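Local atomic coordinates of polyguluronate lyase (Corynebacterium sp., PDB entry 1UAI), a protein that probably cleaves the poly(alpha-L-guluronate) blocks of alginate as a lyase, working from a jellyroll beta-sandwich. Residues 86-91 with 184-190; 115-119 with 161-165. Numbering follows the deposited sequence.

Contact 1 (86-91 with 184-190); sequences ASWSAT and TSSGNYF
Trp88 lays the face of its six-membered ring over Asn188, whose CB sits 3.5 Å from the ring centroid and 13° off its normal, a CH-pi contact. Its p rotamer (chi1 39°) brings the indole back to 184-190 although CA-to-CB points away. On the indole's other side, Trp88 CZ2 reaches Phe190 CZ at 3.4 Å; the two rings meet obliquely, planes at 45°. Residues 86-91, in the loop between strands 84-85 and 95-105, are extended to Ser89 and turn at Ala90 and Thr91; 184-188 is a loop, extended at Ser185 and Ser186, leading into strand 189-192. End-to-end directions differ by 152°. One antiparallel hydrogen-bonded bridge pairs Trp88 with Asn188 (CA-CA 5.0 Å): Trp88 N to Asn188 O 2.9 Å and Asn188 N to Trp88 O 3.0 Å. Gly187 (phi/psi 73/25, favouring glycine) and Asn188 both face Trp88: a G1 beta bulge. Asn188, chi1 m, gives ND2 to Trp88 O (3.1 Å) and Ser185 O (2.8 Å), while OD1 bonds His183. Water 1 joins Ser87 OG (3.0 Å) to Gly187 N (2.9 Å); water 2 links Ala90 N and Thr91 OG1 (both 3.0 Å) with Thr184 O (2.8 Å) and Ser186 OG (2.9 Å). Trp88 NE1 is satisfied by Glu77, and the indole meets 184-190 mainly by CH-pi and van der Waals contact; backbone, carboxamide and water supply the polar links.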
# COMPACT_ATOMS: atom_id res chain seq x y z
N ALA A 86 9.29 5.66 10.25
CA ALA A 86 8.94 7.05 10.02
C ALA A 86 7.77 7.40 10.92
O ALA A 86 6.92 6.57 11.21
CB ALA A 86 8.56 7.26 8.56
N SER A 87 7.75 8.65 11.37
CA SER A 87 6.71 9.17 12.24
C SER A 87 6.71 10.68 12.08
O SER A 87 7.65 11.35 12.49
CB SER A 87 7.00 8.80 13.70
OG SER A 87 6.04 9.37 14.56
N TRP A 88 5.66 11.23 11.47
CA TRP A 88 5.61 12.66 11.27
C TRP A 88 4.29 13.32 11.65
O TRP A 88 3.24 12.67 11.75
CB TRP A 88 5.99 13.03 9.83
CG TRP A 88 5.47 12.10 8.78
CD1 TRP A 88 6.09 11.00 8.27
CD2 TRP A 88 4.20 12.18 8.12
NE1 TRP A 88 5.30 10.39 7.33
CE2 TRP A 88 4.12 11.09 7.22
CE3 TRP A 88 3.11 13.06 8.21
CZ2 TRP A 88 3.01 10.86 6.41
CZ3 TRP A 88 2.00 12.83 7.40
CH2 TRP A 88 1.96 11.74 6.51
N SER A 89 4.38 14.63 11.86
CA SER A 89 3.26 15.46 12.26
C SER A 89 2.38 15.91 11.11
O SER A 89 2.85 16.09 9.99
CB SER A 89 3.79 16.69 12.99
OG SER A 89 2.79 17.67 13.18
N ALA A 90 1.09 16.10 11.39
CA ALA A 90 0.16 16.57 10.38
C ALA A 90 -0.03 18.09 10.51
O ALA A 90 -0.60 18.72 9.62
CB ALA A 90 -1.19 15.87 10.54
N THR A 91 0.47 18.66 11.60
CA THR A 91 0.34 20.09 11.86
C THR A 91 1.65 20.88 11.74
O THR A 91 1.66 22.10 11.90
CB THR A 91 -0.24 20.35 13.26
OG1 THR A 91 0.60 19.72 14.25
CG2 THR A 91 -1.65 19.78 13.37
N THR A 184 -5.16 16.12 12.61
CA THR A 184 -4.18 16.85 13.41
C THR A 184 -3.26 16.00 14.28
O THR A 184 -2.38 16.53 14.96
CB THR A 184 -4.88 17.87 14.32
OG1 THR A 184 -5.80 17.19 15.19
CG2 THR A 184 -5.63 18.90 13.49
N SER A 185 -3.46 14.68 14.28
CA SER A 185 -2.61 13.82 15.09
C SER A 185 -1.24 13.65 14.46
O SER A 185 -1.07 13.87 13.25
CB SER A 185 -3.27 12.45 15.27
OG SER A 185 -3.34 11.76 14.04
N SER A 186 -0.26 13.28 15.27
CA SER A 186 1.09 13.04 14.79
C SER A 186 1.27 11.53 14.69
O SER A 186 0.29 10.79 14.77
CB SER A 186 2.12 13.64 15.76
OG SER A 186 2.02 15.06 15.78
N GLY A 187 2.51 11.08 14.52
CA GLY A 187 2.77 9.65 14.41
C GLY A 187 2.31 9.05 13.09
O GLY A 187 2.04 7.85 13.01
N ASN A 188 2.22 9.88 12.06
CA ASN A 188 1.79 9.42 10.74
C ASN A 188 2.93 8.84 9.93
O ASN A 188 4.10 9.16 10.15
CB ASN A 188 1.19 10.59 9.95
CG ASN A 188 0.02 11.22 10.64
OD1 ASN A 188 -1.06 10.64 10.70
ND2 ASN A 188 0.23 12.42 11.19
N TYR A 189 2.58 7.98 8.98
CA TYR A 189 3.55 7.37 8.08
C TYR A 189 2.83 6.85 6.84
O TYR A 189 1.62 6.59 6.88
CB TYR A 189 4.35 6.26 8.78
CG TYR A 189 3.56 5.08 9.28
CD1 TYR A 189 3.34 3.96 8.47
CD2 TYR A 189 3.05 5.06 10.58
CE1 TYR A 189 2.65 2.85 8.95
CE2 TYR A 189 2.35 3.96 11.06
CZ TYR A 189 2.16 2.86 10.25
OH TYR A 189 1.48 1.76 10.72
N PHE A 190 3.57 6.72 5.75
CA PHE A 190 3.01 6.25 4.49
C PHE A 190 3.20 4.75 4.28
O PHE A 190 4.12 4.14 4.84
CB PHE A 190 3.68 6.98 3.31
CG PHE A 190 3.39 8.45 3.24
CD1 PHE A 190 2.09 8.92 3.08
CD2 PHE A 190 4.43 9.38 3.28
CE1 PHE A 190 1.83 10.29 2.95
CE2 PHE A 190 4.19 10.74 3.16
CZ PHE A 190 2.89 11.20 2.99
O HOH W 1 5.14 12.19 14.75
O HOH W 2 0.31 16.77 14.23

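Contact 2 (115-119 with 161-165); sequences GAQIH and KFVVS
Two strands, 115-119 and 161-165, run nearly parallel in their N-to-C directions (11°), their axes 8.8 Å apart at closest approach. Both are extended, apart from Gly115 with psi -11°. The nearest CA pairs, Ile118 with Phe162 at 8.1 Å and Ala116 with Lys161 at 9.4 Å, are too far apart for backbone pairing, so side chains make the contact. Ala116, Ile118, Phe162 and Val164 direct CA-to-CB toward the opposing strand; Gln117 and Val163 point away, as alternation requires. Phe162 (chi1 m, chi2 -68°) presents a ring face to Ile118 (m, t): CG1 stands 3.9 Å from the ring centroid, 8° off the normal, and Ile118 CD1 is 3.7 Å from Phe162 CD1. The same Ile118 CD1 meets Val164 CG2 at 3.6 Å, while Ala116 CB lies 4.3 Å from Phe162 CE2. Phe128 meets Phe162 edge-to-face. Strands of separate antiparallel sheets packed face to face through apolar side chains form the hydrophobic core of a jellyroll beta-sandwich.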
# COMPACT_ATOMS: atom_id res chain seq x y z
N GLY A 115 -4.33 0.02 -1.92
CA GLY A 115 -3.05 0.20 -2.59
C GLY A 115 -2.09 1.26 -2.08
O GLY A 115 -0.94 1.31 -2.51
N ALA A 116 -2.55 2.12 -1.19
CA ALA A 116 -1.70 3.16 -0.62
C ALA A 116 -2.41 3.74 0.58
O ALA A 116 -3.64 3.78 0.63
CB ALA A 116 -1.42 4.25 -1.64
N GLN A 117 -1.65 4.19 1.57
CA GLN A 117 -2.28 4.78 2.73
C GLN A 117 -1.42 5.69 3.58
O GLN A 117 -0.21 5.81 3.40
CB GLN A 117 -2.88 3.68 3.63
CG GLN A 117 -2.12 2.34 3.69
CD GLN A 117 -2.63 1.40 4.79
OE1 GLN A 117 -2.32 0.21 4.79
NE2 GLN A 117 -3.40 1.94 5.73
N ILE A 118 -2.12 6.39 4.46
CA ILE A 118 -1.51 7.21 5.49
C ILE A 118 -2.06 6.47 6.70
O ILE A 118 -3.26 6.22 6.80
CB ILE A 118 -2.01 8.67 5.55
CG1 ILE A 118 -1.46 9.46 4.35
CG2 ILE A 118 -1.55 9.32 6.86
CD1 ILE A 118 -1.93 10.89 4.31
N HIS A 119 -1.16 6.10 7.61
CA HIS A 119 -1.53 5.36 8.81
C HIS A 119 -0.87 6.09 9.97
O HIS A 119 0.14 6.78 9.77
CB HIS A 119 -0.98 3.94 8.68
CG HIS A 119 -1.60 2.94 9.61
ND1 HIS A 119 -1.40 2.95 10.97
CD2 HIS A 119 -2.42 1.89 9.35
CE1 HIS A 119 -2.06 1.94 11.52
NE2 HIS A 119 -2.69 1.29 10.56
N LYS A 161 -1.59 10.98 -4.99
CA LYS A 161 -0.74 11.84 -4.19
C LYS A 161 -1.41 12.26 -2.90
O LYS A 161 -2.60 12.59 -2.88
CB LYS A 161 -0.33 13.10 -4.96
CG LYS A 161 0.59 14.03 -4.16
CD LYS A 161 1.15 15.18 -4.99
CE LYS A 161 0.08 16.17 -5.40
NZ LYS A 161 0.66 17.34 -6.12
N PHE A 162 -0.64 12.20 -1.81
CA PHE A 162 -1.10 12.65 -0.50
C PHE A 162 -0.21 13.84 -0.16
O PHE A 162 1.01 13.75 -0.30
CB PHE A 162 -0.83 11.61 0.59
CG PHE A 162 -1.70 10.39 0.55
CD1 PHE A 162 -3.06 10.47 0.83
CD2 PHE A 162 -1.14 9.14 0.34
CE1 PHE A 162 -3.84 9.32 0.91
CE2 PHE A 162 -1.90 7.98 0.41
CZ PHE A 162 -3.26 8.07 0.70
N VAL A 163 -0.81 14.93 0.29
CA VAL A 163 -0.03 16.09 0.73
C VAL A 163 -0.62 16.46 2.09
O VAL A 163 -1.80 16.80 2.18
CB VAL A 163 -0.15 17.31 -0.21
CG1 VAL A 163 0.65 18.48 0.36
CG2 VAL A 163 0.37 16.95 -1.59
N VAL A 164 0.19 16.35 3.13
CA VAL A 164 -0.26 16.66 4.48
C VAL A 164 0.46 17.89 5.01
O VAL A 164 1.69 17.95 5.01
CB VAL A 164 -0.01 15.49 5.45
CG1 VAL A 164 -0.67 15.78 6.79
CG2 VAL A 164 -0.53 14.19 4.86
N SER A 165 -0.32 18.87 5.45
CA SER A 165 0.23 20.10 6.00
C SER A 165 -0.89 20.91 6.64
O SER A 165 -2.04 20.81 6.24
CB SER A 165 0.91 20.94 4.91
OG SER A 165 -0.03 21.37 3.94

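In the fold
Contact 2 is wholly buried, about 10 Å from the chain centre, and joins the two sheets through apolar side chains; contact 1, about 17 Å out, mixes buried and exposed residues and adds backbone bonds, a carboxamide and water. Their centres are about 10 Å apart, and strands 112-119 and 189-192 are neighbours in one sheet, with a probable hydrogen bond from Tyr189 N to His119 O (2.8 Å). Phe190 CE1 packs on Ile118 CG1 (3.7 Å) and Phe162 CB (3.8 Å), while Ala90 CA lies 3.8 Å from Val164 CG1. The apolar side of contact 1 therefore continues the sandwich core toward the loops, where the chemistry becomes polar.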